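Local coordinates for protein D-aminopeptidase (Burkholderia sp. LK4, PDB 5TZB) that probably cleaves N-terminal beta-amino acid residues from short peptides, as an Ntn-type hydrolase of peptidase family S58 assembled from four chains, at residues 124-129 and 168-173; 144-149 and 298-303; 192-197 and 237-242; 260-265 and 280-285; 272-277 and 332-337. One frame throughout, in Å; residues are numbered along the deposited sequence.

Contact 1 (124-129 and 168-173)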
# COMPACT_ATOMS: atom_id res chain seq x y z
N ASP C 124 5.81 25.43 5.46
CA ASP C 124 5.05 26.63 5.12
C ASP C 124 5.96 27.74 4.61
O ASP C 124 5.52 28.62 3.87
CB ASP C 124 4.21 27.09 6.32
CG ASP C 124 2.93 26.26 6.49
OD1 ASP C 124 2.83 25.18 5.85
OD2 ASP C 124 2.02 26.67 7.25
N ALA C 125 7.24 27.69 4.98
CA ALA C 125 8.21 28.63 4.43
C ALA C 125 8.44 28.34 2.95
O ALA C 125 8.61 29.25 2.15
CB ALA C 125 9.52 28.57 5.20
N LEU C 126 8.45 27.06 2.59
CA LEU C 126 8.60 26.68 1.19
C LEU C 126 7.35 27.07 0.38
O LEU C 126 7.46 27.46 -0.79
CB LEU C 126 8.89 25.17 1.08
CG LEU C 126 10.29 24.75 1.53
CD1 LEU C 126 10.45 23.25 1.50
CD2 LEU C 126 11.36 25.38 0.65
N VAL C 127 6.18 27.02 1.01
CA VAL C 127 4.97 27.51 0.36
C VAL C 127 5.06 29.01 0.08
O VAL C 127 4.83 29.46 -1.05
CB VAL C 127 3.72 27.25 1.19
CG1 VAL C 127 2.54 27.95 0.54
CG2 VAL C 127 3.46 25.76 1.33
N ALA C 128 5.41 29.78 1.11
CA ALA C 128 5.54 31.22 0.96
C ALA C 128 6.53 31.59 -0.13
O ALA C 128 6.35 32.58 -0.83
CB ALA C 128 5.95 31.86 2.28
N ASN C 129 7.56 30.76 -0.29
CA ASN C 129 8.60 31.03 -1.29
C ASN C 129 8.09 30.99 -2.74
O ASN C 129 8.71 31.55 -3.64
CB ASN C 129 9.76 30.05 -1.13
CG ASN C 129 10.96 30.42 -2.00
OD1 ASN C 129 11.49 31.53 -1.88
ND2 ASN C 129 11.40 29.50 -2.84
N ARG C 168 18.00 30.96 3.49
CA ARG C 168 19.45 30.81 3.40
C ARG C 168 19.85 29.50 2.71
O ARG C 168 20.79 29.48 1.91
CB ARG C 168 20.06 30.91 4.81
CG ARG C 168 20.11 32.36 5.32
CD ARG C 168 20.60 32.53 6.76
NE ARG C 168 21.75 31.72 7.14
CZ ARG C 168 22.07 31.48 8.41
NH1 ARG C 168 21.31 31.98 9.38
NH2 ARG C 168 23.12 30.73 8.73
N ALA C 169 19.18 28.40 3.03
CA ALA C 169 19.46 27.12 2.37
C ALA C 169 19.11 27.20 0.88
O ALA C 169 19.87 26.74 0.02
CB ALA C 169 18.70 25.98 3.03
N LEU C 170 17.95 27.78 0.58
CA LEU C 170 17.52 27.95 -0.80
C LEU C 170 18.51 28.80 -1.59
O LEU C 170 18.84 28.49 -2.74
CB LEU C 170 16.13 28.58 -0.84
CG LEU C 170 15.00 27.64 -0.41
CD1 LEU C 170 13.68 28.39 -0.28
CD2 LEU C 170 14.88 26.49 -1.40
N ALA C 171 18.98 29.88 -0.99
CA ALA C 171 19.92 30.78 -1.68
C ALA C 171 21.27 30.12 -1.90
O ALA C 171 21.95 30.41 -2.88
CB ALA C 171 20.09 32.07 -0.88
N ALA C 172 21.64 29.21 -1.01
CA ALA C 172 22.92 28.50 -1.07
C ALA C 172 22.86 27.25 -1.95
O ALA C 172 23.89 26.62 -2.21
CB ALA C 172 23.38 28.12 0.32
N ALA C 173 21.66 26.87 -2.38
CA ALA C 173 21.49 25.65 -3.17
C ALA C 173 22.21 25.76 -4.52
O ALA C 173 21.93 26.66 -5.31
CB ALA C 173 20.01 25.37 -3.39

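Contact 2 (144-149 and 298-303)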
# COMPACT_ATOMS: atom_id res chain seq x y z
N VAL C 144 7.72 18.91 -0.10
CA VAL C 144 8.15 17.70 0.56
C VAL C 144 9.19 18.03 1.62
O VAL C 144 10.27 18.53 1.31
CB VAL C 144 8.74 16.66 -0.43
CG1 VAL C 144 9.30 15.44 0.33
CG2 VAL C 144 7.68 16.23 -1.46
N VAL C 145 8.85 17.79 2.88
CA VAL C 145 9.77 18.03 3.98
C VAL C 145 9.86 16.74 4.77
O VAL C 145 8.84 16.11 5.06
CB VAL C 145 9.34 19.19 4.88
CG1 VAL C 145 10.37 19.43 5.99
CG2 VAL C 145 9.17 20.46 4.06
N MET C 146 11.09 16.31 5.06
CA MET C 146 11.32 15.09 5.83
C MET C 146 12.21 15.44 7.00
O MET C 146 12.76 16.54 7.06
CB MET C 146 11.92 14.01 4.94
CG MET C 146 10.94 13.55 3.85
SD MET C 146 11.62 12.32 2.73
CE MET C 146 12.66 13.36 1.70
N GLU C 147 12.36 14.51 7.95
CA GLU C 147 13.03 14.85 9.20
C GLU C 147 13.71 13.67 9.88
O GLU C 147 13.38 12.51 9.61
CB GLU C 147 12.03 15.46 10.19
CG GLU C 147 10.83 14.57 10.52
CD GLU C 147 11.14 13.44 11.53
OE1 GLU C 147 12.10 13.58 12.33
OE2 GLU C 147 10.42 12.43 11.51
N THR C 148 14.66 13.98 10.76
CA THR C 148 15.12 13.03 11.77
C THR C 148 15.23 13.79 13.11
O THR C 148 15.15 15.02 13.15
CB THR C 148 16.47 12.38 11.37
OG1 THR C 148 17.44 13.40 11.15
CG2 THR C 148 16.31 11.55 10.07
N TYR C 149 15.41 13.06 14.20
CA TYR C 149 15.29 13.62 15.55
C TYR C 149 16.65 13.94 16.22
O TYR C 149 17.39 13.04 16.58
CB TYR C 149 14.48 12.63 16.41
CG TYR C 149 14.36 12.96 17.87
CD1 TYR C 149 13.41 13.86 18.33
CD2 TYR C 149 15.18 12.33 18.81
CE1 TYR C 149 13.30 14.16 19.70
CE2 TYR C 149 15.08 12.61 20.17
CZ TYR C 149 14.14 13.52 20.61
OH TYR C 149 14.05 13.80 21.96
N GLY C 298 12.68 6.40 11.96
CA GLY C 298 11.88 6.85 10.84
C GLY C 298 12.65 6.66 9.56
O GLY C 298 13.46 7.50 9.17
N ASP C 299 12.42 5.52 8.90
CA ASP C 299 13.17 5.20 7.70
C ASP C 299 12.29 5.42 6.47
O ASP C 299 11.48 4.57 6.08
CB ASP C 299 13.71 3.76 7.78
CG ASP C 299 14.59 3.55 9.03
OD1 ASP C 299 15.13 4.55 9.58
OD2 ASP C 299 14.73 2.39 9.48
N ILE C 300 12.44 6.61 5.88
CA ILE C 300 11.52 7.06 4.83
C ILE C 300 12.29 7.48 3.59
O ILE C 300 13.22 8.30 3.67
CB ILE C 300 10.65 8.22 5.37
CG1 ILE C 300 9.82 7.73 6.56
CG2 ILE C 300 9.77 8.82 4.27
CD1 ILE C 300 9.03 8.82 7.28
N PHE C 301 11.92 6.91 2.45
CA PHE C 301 12.71 7.04 1.23
C PHE C 301 11.94 7.68 0.07
O PHE C 301 10.79 7.33 -0.19
CB PHE C 301 13.23 5.67 0.77
CG PHE C 301 13.78 4.81 1.88
CD1 PHE C 301 14.55 5.35 2.90
CD2 PHE C 301 13.51 3.44 1.90
CE1 PHE C 301 15.05 4.53 3.92
CE2 PHE C 301 14.01 2.62 2.93
CZ PHE C 301 14.78 3.16 3.93
N LEU C 302 12.60 8.58 -0.64
CA LEU C 302 12.02 9.26 -1.79
C LEU C 302 12.96 9.12 -2.97
O LEU C 302 14.17 9.23 -2.81
CB LEU C 302 11.78 10.74 -1.50
CG LEU C 302 11.36 11.67 -2.64
CD1 LEU C 302 10.01 11.30 -3.18
CD2 LEU C 302 11.33 13.10 -2.13
N ALA C 303 12.39 8.84 -4.13
CA ALA C 303 13.15 8.81 -5.38
C ALA C 303 12.46 9.67 -6.44
O ALA C 303 11.25 9.60 -6.62
CB ALA C 303 13.31 7.40 -5.87
O HOH W 1 11.84 10.15 9.34

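Contact 3 (192-197 and 237-242)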
# COMPACT_ATOMS: atom_id res chain seq x y z
N HIS C 192 24.86 5.25 14.30
CA HIS C 192 25.59 4.14 14.91
C HIS C 192 26.38 4.57 16.15
O HIS C 192 27.50 4.12 16.39
CB HIS C 192 26.50 3.47 13.87
CG HIS C 192 25.75 2.64 12.88
ND1 HIS C 192 25.20 1.42 13.21
CD2 HIS C 192 25.46 2.84 11.57
CE1 HIS C 192 24.60 0.91 12.14
NE2 HIS C 192 24.75 1.75 11.13
N GLU C 193 25.77 5.48 16.91
CA GLU C 193 26.32 5.99 18.16
C GLU C 193 27.67 6.68 17.93
O GLU C 193 28.50 6.78 18.84
CB GLU C 193 26.44 4.85 19.18
CG GLU C 193 25.11 4.16 19.39
CD GLU C 193 25.17 3.03 20.40
OE1 GLU C 193 24.79 1.88 20.06
OE2 GLU C 193 25.56 3.30 21.55
N PHE C 194 27.88 7.13 16.69
CA PHE C 194 28.91 8.10 16.35
C PHE C 194 28.21 9.34 15.81
O PHE C 194 26.99 9.34 15.65
CB PHE C 194 29.86 7.57 15.29
CG PHE C 194 30.74 6.46 15.74
CD1 PHE C 194 31.77 6.69 16.64
CD2 PHE C 194 30.55 5.18 15.24
CE1 PHE C 194 32.60 5.65 17.06
CE2 PHE C 194 31.38 4.14 15.65
CZ PHE C 194 32.41 4.37 16.56
N LYS C 195 28.98 10.37 15.46
CA LYS C 195 28.38 11.56 14.84
C LYS C 195 27.78 11.22 13.48
O LYS C 195 28.42 10.58 12.64
CB LYS C 195 29.42 12.67 14.67
CG LYS C 195 28.82 13.97 14.09
CD LYS C 195 27.84 14.61 15.07
CE LYS C 195 27.15 15.83 14.46
NZ LYS C 195 26.10 15.47 13.47
N GLY C 196 26.54 11.66 13.26
CA GLY C 196 25.86 11.38 12.01
C GLY C 196 25.61 12.63 11.19
O GLY C 196 26.33 13.63 11.32
N GLY C 197 24.60 12.57 10.32
CA GLY C 197 24.22 13.72 9.52
C GLY C 197 24.17 13.49 8.03
O GLY C 197 23.75 12.43 7.55
N GLU C 237 31.60 -4.38 15.41
CA GLU C 237 31.88 -5.36 16.46
C GLU C 237 33.21 -5.11 17.16
O GLU C 237 33.39 -5.49 18.31
CB GLU C 237 31.87 -6.77 15.86
CG GLU C 237 30.50 -7.20 15.34
CD GLU C 237 30.48 -8.63 14.81
OE1 GLU C 237 31.49 -9.35 14.96
OE2 GLU C 237 29.44 -9.04 14.25
N VAL C 238 34.14 -4.44 16.48
CA VAL C 238 35.42 -4.11 17.11
C VAL C 238 35.50 -2.62 17.46
O VAL C 238 36.60 -2.08 17.67
CB VAL C 238 36.63 -4.49 16.20
CG1 VAL C 238 36.65 -5.99 15.94
CG2 VAL C 238 36.58 -3.73 14.90
N LEU C 239 34.34 -1.96 17.54
CA LEU C 239 34.30 -0.55 17.90
C LEU C 239 33.38 -0.29 19.10
O LEU C 239 33.00 0.85 19.36
CB LEU C 239 33.84 0.30 16.70
CG LEU C 239 34.80 0.48 15.52
CD1 LEU C 239 34.12 1.26 14.42
CD2 LEU C 239 36.09 1.19 15.95
N ARG C 240 33.02 -1.35 19.81
CA ARG C 240 32.15 -1.19 20.97
C ARG C 240 32.77 -0.40 22.11
O ARG C 240 32.05 0.20 22.90
CB ARG C 240 31.67 -2.55 21.49
CG ARG C 240 30.81 -3.33 20.51
CD ARG C 240 30.29 -4.60 21.16
NE ARG C 240 30.92 -5.79 20.60
CZ ARG C 240 30.25 -6.81 20.08
NH1 ARG C 240 28.92 -6.79 20.06
NH2 ARG C 240 30.90 -7.85 19.59
N HIS C 241 34.10 -0.38 22.20
CA HIS C 241 34.78 0.25 23.34
C HIS C 241 34.67 1.78 23.34
O HIS C 241 34.77 2.42 24.39
CB HIS C 241 36.26 -0.15 23.33
CG HIS C 241 36.98 0.24 22.08
ND1 HIS C 241 36.85 -0.47 20.90
CD2 HIS C 241 37.82 1.26 21.82
CE1 HIS C 241 37.58 0.11 19.96
NE2 HIS C 241 38.18 1.16 20.49
N VAL C 242 34.48 2.37 22.17
CA VAL C 242 34.41 3.82 22.04
C VAL C 242 33.17 4.35 22.77
O VAL C 242 32.09 3.75 22.69
CB VAL C 242 34.40 4.26 20.55
CG1 VAL C 242 34.35 5.77 20.43
CG2 VAL C 242 35.66 3.76 19.85

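Contact 4 (260-265 and 280-285)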
# COMPACT_ATOMS: atom_id res chain seq x y z
N ILE C 260 16.35 7.65 9.34
CA ILE C 260 17.14 8.09 8.20
C ILE C 260 16.23 8.46 7.04
O ILE C 260 15.37 7.68 6.64
CB ILE C 260 18.20 7.04 7.73
CG1 ILE C 260 18.94 7.55 6.49
CG2 ILE C 260 17.57 5.66 7.48
CD1 ILE C 260 20.07 6.64 6.01
N VAL C 261 16.42 9.67 6.52
CA VAL C 261 15.68 10.08 5.34
C VAL C 261 16.62 9.99 4.15
O VAL C 261 17.80 10.31 4.25
CB VAL C 261 15.06 11.50 5.48
CG1 VAL C 261 14.05 11.52 6.63
CG2 VAL C 261 16.12 12.53 5.72
N VAL C 262 16.10 9.48 3.04
CA VAL C 262 16.89 9.25 1.84
C VAL C 262 16.21 9.89 0.63
O VAL C 262 15.01 9.71 0.43
CB VAL C 262 17.07 7.72 1.55
CG1 VAL C 262 17.94 7.51 0.33
CG2 VAL C 262 17.71 7.02 2.74
N THR C 263 16.96 10.65 -0.16
CA THR C 263 16.48 11.05 -1.48
C THR C 263 17.39 10.43 -2.52
O THR C 263 18.60 10.56 -2.43
CB THR C 263 16.43 12.59 -1.69
OG1 THR C 263 15.51 13.18 -0.77
CG2 THR C 263 15.95 12.90 -3.10
N ILE C 264 16.78 9.71 -3.46
CA ILE C 264 17.48 9.16 -4.61
C ILE C 264 17.11 9.98 -5.84
O ILE C 264 15.93 10.24 -6.09
CB ILE C 264 17.08 7.70 -4.85
CG1 ILE C 264 17.61 6.82 -3.70
CG2 ILE C 264 17.62 7.20 -6.20
CD1 ILE C 264 16.95 5.42 -3.64
N ALA C 265 18.11 10.41 -6.62
CA ALA C 265 17.81 11.10 -7.88
C ALA C 265 18.44 10.37 -9.07
O ALA C 265 19.52 9.77 -8.95
CB ALA C 265 18.28 12.55 -7.84
N GLN C 280 12.58 1.90 -2.99
CA GLN C 280 12.66 0.81 -2.04
C GLN C 280 14.08 0.23 -2.01
O GLN C 280 14.47 -0.40 -1.03
CB GLN C 280 11.64 -0.30 -2.34
CG GLN C 280 11.62 -1.37 -1.22
CD GLN C 280 10.47 -2.40 -1.29
OE1 GLN C 280 10.39 -3.29 -0.43
NE2 GLN C 280 9.57 -2.26 -2.27
N ARG C 281 14.89 0.50 -3.03
CA ARG C 281 16.24 -0.06 -2.99
C ARG C 281 17.09 0.68 -1.95
O ARG C 281 18.22 0.28 -1.64
CB ARG C 281 16.92 -0.03 -4.37
CG ARG C 281 16.28 -0.95 -5.45
CD ARG C 281 15.40 -1.97 -4.79
NE ARG C 281 15.04 -3.19 -5.51
CZ ARG C 281 13.86 -3.43 -6.07
NH1 ARG C 281 12.91 -2.50 -6.11
NH2 ARG C 281 13.64 -4.61 -6.63
N ALA C 282 16.56 1.77 -1.39
CA ALA C 282 17.23 2.42 -0.27
C ALA C 282 17.29 1.47 0.94
O ALA C 282 18.26 1.50 1.71
CB ALA C 282 16.55 3.73 0.08
N SER C 283 16.29 0.60 1.08
CA SER C 283 16.28 -0.46 2.12
C SER C 283 17.52 -1.32 1.99
O SER C 283 18.10 -1.76 2.98
CB SER C 283 15.06 -1.38 1.99
OG SER C 283 13.83 -0.72 2.26
N VAL C 284 17.89 -1.62 0.75
CA VAL C 284 19.02 -2.50 0.48
C VAL C 284 20.32 -1.82 0.90
O VAL C 284 21.16 -2.43 1.59
CB VAL C 284 19.07 -2.91 -1.00
CG1 VAL C 284 20.25 -3.81 -1.26
CG2 VAL C 284 17.77 -3.60 -1.38
N GLY C 285 20.50 -0.56 0.52
CA GLY C 285 21.70 0.16 0.94
C GLY C 285 21.80 0.30 2.46
O GLY C 285 22.86 0.03 3.06

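Contact 5 (272-277 and 332-337)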
# COMPACT_ATOMS: atom_id res chain seq x y z
N PRO C 272 6.32 7.14 -12.61
CA PRO C 272 6.01 7.11 -11.17
C PRO C 272 6.14 5.71 -10.54
O PRO C 272 6.82 5.60 -9.53
CB PRO C 272 4.56 7.61 -11.13
CG PRO C 272 4.51 8.60 -12.25
CD PRO C 272 5.37 7.99 -13.35
N HIS C 273 5.60 4.67 -11.16
CA HIS C 273 5.67 3.34 -10.54
C HIS C 273 7.11 2.82 -10.47
O HIS C 273 7.45 2.03 -9.59
CB HIS C 273 4.76 2.33 -11.28
CG HIS C 273 5.38 1.72 -12.51
ND1 HIS C 273 5.35 2.34 -13.74
CD2 HIS C 273 5.95 0.51 -12.71
CE1 HIS C 273 5.91 1.55 -14.65
NE2 HIS C 273 6.29 0.44 -14.05
N GLN C 274 7.96 3.30 -11.38
CA GLN C 274 9.37 2.88 -11.42
C GLN C 274 10.18 3.63 -10.36
O GLN C 274 11.19 3.13 -9.86
CB GLN C 274 9.96 3.11 -12.82
CG GLN C 274 9.22 2.36 -13.92
CD GLN C 274 9.90 2.52 -15.28
OE1 GLN C 274 10.08 3.64 -15.75
NE2 GLN C 274 10.27 1.42 -15.90
N CYS C 275 9.78 4.86 -10.06
CA CYS C 275 10.40 5.61 -8.98
C CYS C 275 10.13 4.95 -7.62
O CYS C 275 10.97 4.97 -6.72
CB CYS C 275 9.91 7.05 -9.00
SG CYS C 275 10.52 8.05 -10.40
N THR C 276 8.94 4.37 -7.46
CA THR C 276 8.60 3.62 -6.25
C THR C 276 9.52 2.42 -6.10
O THR C 276 10.03 2.13 -5.00
CB THR C 276 7.13 3.15 -6.28
OG1 THR C 276 6.29 4.29 -6.46
CG2 THR C 276 6.73 2.44 -4.96
N ARG C 277 9.73 1.71 -7.21
CA ARG C 277 10.63 0.57 -7.20
C ARG C 277 12.04 1.00 -6.80
O ARG C 277 12.70 0.37 -5.96
CB ARG C 277 10.64 -0.12 -8.56
CG ARG C 277 9.24 -0.53 -9.03
CD ARG C 277 9.31 -1.31 -10.33
NE ARG C 277 9.88 -2.64 -10.09
CZ ARG C 277 10.37 -3.44 -11.03
NH1 ARG C 277 10.40 -3.05 -12.31
NH2 ARG C 277 10.88 -4.63 -10.70
N ASP C 332 14.19 -4.48 -18.51
CA ASP C 332 15.46 -5.19 -18.62
C ASP C 332 16.64 -4.23 -18.51
O ASP C 332 17.79 -4.66 -18.62
CB ASP C 332 15.55 -6.01 -19.91
CG ASP C 332 15.38 -5.17 -21.18
OD1 ASP C 332 15.35 -3.92 -21.14
OD2 ASP C 332 15.29 -5.81 -22.25
N HIS C 333 16.37 -2.95 -18.30
CA HIS C 333 17.43 -1.97 -18.03
C HIS C 333 17.31 -1.40 -16.61
O HIS C 333 18.18 -0.64 -16.17
CB HIS C 333 17.41 -0.81 -19.03
CG HIS C 333 18.06 -1.13 -20.35
ND1 HIS C 333 17.48 -1.98 -21.27
CD2 HIS C 333 19.25 -0.76 -20.87
CE1 HIS C 333 18.27 -2.09 -22.32
NE2 HIS C 333 19.36 -1.36 -22.10
N ILE C 334 16.27 -1.79 -15.89
CA ILE C 334 16.06 -1.14 -14.60
C ILE C 334 16.90 -1.75 -13.46
O ILE C 334 17.18 -1.06 -12.49
CB ILE C 334 14.55 -1.14 -14.19
CG1 ILE C 334 14.25 -0.04 -13.16
CG2 ILE C 334 14.12 -2.49 -13.67
CD1 ILE C 334 12.75 0.38 -13.06
N SER C 335 17.32 -3.01 -13.58
CA SER C 335 18.14 -3.62 -12.52
C SER C 335 19.46 -2.89 -12.27
O SER C 335 19.87 -2.74 -11.12
CB SER C 335 18.45 -5.09 -12.81
OG SER C 335 17.28 -5.89 -12.79
N ALA C 336 20.11 -2.42 -13.33
CA ALA C 336 21.36 -1.66 -13.15
C ALA C 336 21.09 -0.35 -12.38
O ALA C 336 21.99 0.19 -11.72
CB ALA C 336 22.02 -1.38 -14.50
N LEU C 337 19.87 0.17 -12.49
CA LEU C 337 19.48 1.34 -11.69
C LEU C 337 19.24 0.97 -10.21
O LEU C 337 19.63 1.72 -9.32
CB LEU C 337 18.24 2.03 -12.27
CG LEU C 337 18.38 2.73 -13.64
CD1 LEU C 337 17.02 3.10 -14.23
CD2 LEU C 337 19.26 3.99 -13.51

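Contact 1 (124-129 and 168-173)
Leu126 on helix 119-129 and Leu170 on helix 163-172 mark the closest approach of the two backbones, with CA atoms 9.2 Å apart, so these turns are bridged by side chains alone. The methyl CD1 of Leu170 does nearly all the touching. It meets CD2 of Leu126 at 3.9 Å, the two leucines lying at a slant to each other. Its second partner is the amide of Asn129, three residues further along the same helix: CD1 of Leu170 lies 3.6 Å from ND2 and 3.8 Å from CG of Asn129, whose side chain comes from the opposite direction. CG of Asn129 stands trans to the backbone N (chi1 -171°), which brings the amide across to the leucine. Rotation of that amide is restrained by the hydrogen bond between its OD1 and NE2 of Gln167. Leu170 also rests on Val69 and Glu71 of strand 63-71, while on the far side of helix 119-129 Asp124 is hydrogen-bonded to Gly120 and Ala121 of the second subunit. Across the two segments themselves no hydrogen bond passes: one methyl shares its surface between a leucine and an amide, a small van der Waals contact in which the polar need of the amide is met partly by Gln167.

Contact 2 (144-149 and 298-303)
Gly298 and Glu147 open the contact through a water that lies 3.1 Å from O of Gly298 and 2.8 Å from O of Glu147. The water is placed to donate to either carbonyl, but with more acceptors around it than protons, the two bonds need not both be made at any moment. Two residues on, Ile300 turns its side chain to the other strand and sets CG2 4.2 Å from SD of Met146. Leu302 follows with the same orientation and closes the apolar part: its CD2 meets CG1 of Val144 tip to tip at 4.0 Å and CE of Met146 at 4.1 Å. The methionine runs at about a right angle to the leucine, and the bend at its last torsion (chi3 -77°) swings CE round to that methyl. No backbone bonds join the strands; their axes pass 8.2 Å apart at 150°, the geometry of two sheets packed face to face. The residues between turn outward, Val145 onto helix 119-129 and Phe301 onto helix 272-289. Strand 144-148 pairs with 111-115, and strand 298-305 with 260-266, so the contact lies between two sheets with helices outside them, consistent with the alpha-beta-beta-alpha layering of Ntn-type hydrolases.

Contact 3 (192-197 and 237-242)
Phe194 puts the far end of its ring against two aliphatic side chains of the loop 237-242. CE1 of Phe194 meets CG1 of Val242 at 3.8 Å, and CZ of Phe194 lies 4.1 Å from CD1 of Leu239, with CE2 only slightly further off. Both partners run at about a right angle to the phenylalanine side chain and reach its ring obliquely. They can grip it together because Leu239 and Val242 are the first and last residues of a type I beta turn, which points both side chains at strand 194-195. In Val242 the branch trans to the backbone N (chi1 -179°) is the one that touches. Behind this shell stands Arg225, which forms a cation-pi contact with Phe194 and hydrogen-bonds the carbonyls of Leu239 and Val242 on one segment and of His192 and Glu193 on the other. Helix 371-380 backs the turn, through Ala377 against Leu239 and Arg373 against Val242. The direct contact is thus wholly apolar and buried, whereas the Arg225 guanidinium bonds carbonyls of both segments; the dipoles of these four groups probably stabilise its positive charge, and the shared partner ties the two segments together.

Contact 4 (260-265 and 280-285)
The carbonyl O of Arg281 receives two backbone N-H groups, that of Gly285 at 3.3 Å and, weakly, that of Val284 at 3.1 Å, and so closes the helical turn that presents Ala282 to Val262 and Ile264. The regular bonding of the helix is broken at 282-283, where it kinks and Ser283 N bonds Gln280 O, three residues back, at 3.0 Å. CB of Ala282 makes the helix's close contacts. It sits between two strand side chains, 4.0 Å from CG1 of Val262 and 4.1 Å from CD1 of Ile264. The isoleucine reaches it because its chain is stretched out beyond CG1 (chi2 164°), carrying CD1 forward to the methyl, while Val262 uses CG1, the branch trans to its backbone N (chi1 -178°). So small a residue lets the helix come near the sheet, the CA atoms of Val262 and Ala282 being 7.2 Å apart. Phe301 packs on both of those residues, and Arg281 leads away to hydrogen-bond Gly292 and Asn90 of the third subunit. Strand 260-266, helix 272-289 and the parallel strand 298-305 form a beta-alpha-beta unit, and this is the packing of its helix onto its first strand.

Contact 5 (272-277 and 332-337)
The first turns of helices 272-289 and 331-355, two neighbours in the helical layer of the fold, meet where Ile334 inserts between Gln274 and Arg277. The backbones stay 8.4 Å apart, measured between the CA atoms of Gln274 and Ile334. CD1 of the isoleucine lies alongside the glutamine chain, 3.9 Å from both CB and NE2 of Gln274, and thus spans its length from root to amide. The other branch serves the arginine: CG2 of Ile334 sits 4.0 Å from NH1 of Arg277, the side chains crossing at about a right angle. CG2 occupies the crowded position between backbone N and carbonyl carbon, with CG1 turned to the far side of the N (chi1 -158°), so the branches part toward different partners. Both polar groups are held independently of the isoleucine. The Gln274 amide gives its NE2 to Val329 O and takes Leu271 N on OE1, which fixes its flip. Arg277 forms salt bridges to Glu103 of the fourth subunit and Asp295 of the third; these ionic bonds hold the guanidinium between chains, and CG2 merely packs against it. At the start of the segment 332-337, His333 ND1 donates to Asp332 OD1 at 2.9 Å with an angle of 157°, approaching from above the carboxylate plane. A calcium ion lies about 6 Å from the Gln274 side chain. Met328 packs on Gln274, Val329 on Leu337 and Phe338 on Arg277, so strand 323-329 and helix 331-355 flank the contact, with the third and fourth subunits also reaching it.

Contacts 1, 2, 4 and 5 form a path through the layers of the sandwich. Helix 119-129 of contact 1 touches strand 144-148 of contact 2 through Leu126 CD1 and Val145 CG2, 4.0 Å apart. Contacts 2 and 4, with centres 10 Å apart, share a sheet: strands 260-266 and 298-305 are neighbours in it. Helix 272-289 then serves both contacts 4 and 5, whose centres lie 13 Å apart. Contact 3 stands aside, its centre 34 Å from those of contacts 1 and 5. Along the chain, contacts 3 and 4 fall between the segments of contact 2, whereas contact 1 interleaves with 2, and contact 5 with 2 and 4. Contacts 3, 4 and 5 adjoin the third subunit, so both core and peripheral parts lie near that interface.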